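Local coordinates for putative potassium transport protein (Staphylococcus aureus 08BA02176, PDB 4XTT), which binds the second messenger cyclic di-AMP through its RCK_C domain and probably regulates potassium uptake as the cytosolic subunit of a Ktr channel, at the interface of chains A and B. Sequence-based numbering; all coordinates share one arbitrary frame. Chains: chain A/B, Putative potassium transport protein.

The interface of chains A and B. Residues chain A 17-19; chain B 3-4, 7.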
ATOM      1  N   ILE A  17       9.486  -5.305   2.257  1.00 35.40           N
ATOM      2  CA  ILE A  17       8.467  -4.917   3.231  1.00 31.26           C
ATOM      3  C   ILE A  17       9.066  -4.867   4.624  1.00 26.90           C
ATOM      4  O   ILE A  17       9.730  -5.797   5.074  1.00 32.30           O
ATOM      5  CB  ILE A  17       7.258  -5.869   3.260  1.00 32.64           C
ATOM      6  CG1 ILE A  17       6.389  -5.659   2.033  1.00 61.25           C
ATOM      7  CG2 ILE A  17       6.357  -5.556   4.434  1.00 25.83           C
ATOM      8  CD1 ILE A  17       5.075  -6.428   2.086  1.00 62.71           C
ATOM      9  N   VAL A  18       8.854  -3.740   5.284  1.00 27.10           N
ATOM     10  CA  VAL A  18       9.472  -3.468   6.563  1.00 30.88           C
ATOM     11  C   VAL A  18       8.398  -3.030   7.537  1.00 34.04           C
ATOM     12  O   VAL A  18       7.459  -2.321   7.173  1.00 37.71           O
ATOM     13  CB  VAL A  18      10.564  -2.378   6.444  1.00 33.53           C
ATOM     14  CG1 VAL A  18      11.072  -1.971   7.816  1.00 47.92           C
ATOM     15  CG2 VAL A  18      11.713  -2.873   5.562  1.00 23.94           C
ATOM     16  N   GLU A  19       8.504  -3.502   8.768  1.00 41.65           N
ATOM     17  CA  GLU A  19       7.669  -3.010   9.848  1.00 27.33           C
ATOM     18  C   GLU A  19       8.368  -1.928  10.660  1.00 26.05           C
ATOM     19  O   GLU A  19       9.570  -2.002  10.909  1.00 36.45           O
ATOM     20  CB  GLU A  19       7.237  -4.163  10.742  1.00 34.51           C
ATOM     21  CG  GLU A  19       6.012  -4.880  10.222  1.00 39.47           C
ATOM     22  CD  GLU A  19       5.664  -6.086  11.054  1.00 44.09           C
ATOM     23  OE1 GLU A  19       6.085  -6.132  12.231  1.00 40.33           O
ATOM     24  OE2 GLU A  19       4.932  -6.960  10.545  1.00 41.59           O
TER
ATOM     25  N   ALA B   3       9.294 -11.388  10.473  1.00 43.79           N
ATOM     26  CA  ALA B   3       8.030 -11.125  11.131  1.00 32.42           C
ATOM     27  C   ALA B   3       7.188 -10.240  10.221  1.00 34.18           C
ATOM     28  O   ALA B   3       5.958 -10.268  10.237  1.00 36.48           O
ATOM     29  CB  ALA B   3       8.257 -10.457  12.467  1.00 21.31           C
ATOM     30  N   SER B   4       7.888  -9.468   9.405  1.00 41.14           N
ATOM     31  CA  SER B   4       7.269  -8.589   8.432  1.00 46.82           C
ATOM     32  C   SER B   4       6.531  -9.368   7.346  1.00 30.50           C
ATOM     33  O   SER B   4       5.469  -8.965   6.885  1.00 31.11           O
ATOM     34  CB  SER B   4       8.348  -7.696   7.809  1.00 35.38           C
ATOM     35  OG  SER B   4       7.804  -6.510   7.273  1.00 47.82           O
ATOM     36  N   ASP B   7       3.356 -11.215   8.976  1.00 28.36           N
ATOM     37  CA  ASP B   7       2.247 -10.296   9.195  1.00 24.90           C
ATOM     38  C   ASP B   7       1.531 -10.036   7.881  1.00 35.87           C
ATOM     39  O   ASP B   7       0.313  -9.867   7.853  1.00 43.25           O
ATOM     40  CB  ASP B   7       2.722  -8.985   9.819  1.00 34.72           C
ATOM     41  CG  ASP B   7       2.962  -9.102  11.317  1.00 33.05           C
ATOM     42  OD1 ASP B   7       2.495 -10.085  11.929  1.00 34.26           O
ATOM     43  OD2 ASP B   7       3.611  -8.202  11.887  1.00 41.56           O
TER
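The hydroxyl OG of B:Ser4 meets the backbone carbonyl O of A:Ile17 at 3.0 Å, a weak hydrogen bond at a helix-to-strand interface, where the N-terminal helix 3-12 of chain B lies against strand 15-21 of chain A. The hydroxyl comes in from the flank of the carbonyl, nearly square to the C=O bond and not beyond its end, which fits the weakness of the bond. In B:Ser4 the OG stands anti to the backbone N (chi1 -157°), which carries OG towards the strand. The same oxygen also touches the branch methyl CG2 of A:Ile17 at 3.3 Å. Two residues on from A:Ile17, the side chain of A:Glu19 reaches over to the helix alongside B:Ser4. It leaves beside the backbone N, CG anti to the carbonyl carbon (chi1 -84°), and runs extended beyond CG, with its methylene CG 3.8 Å from B:Ser4 OG. Its carboxylate carbon CD lies 4.0 Å from B:Ser4 CA. Further along the helix, the OE2 corner of A:Glu19 meets the OD2 side of the B:Asp7 carboxylate, the two planes nearly coplanar at 9° apart although the side chains cross at about a right angle. The separation of the facing oxygens is too short to be real, so the placement of these two acidic tips is doubtful at 2.71 Å resolution and supports no bond between them. B:Ser4 and A:Glu19 bury more surface here than the other residues of this small patch between two copies of the RCK_C fragment. Whether this two-copy assembly reflects the dimer of full-length KtrA cannot be told from this patch. B:Ser4 CB lies beside the hydroxyl contact, 3.6 Å from A:Ile17 O.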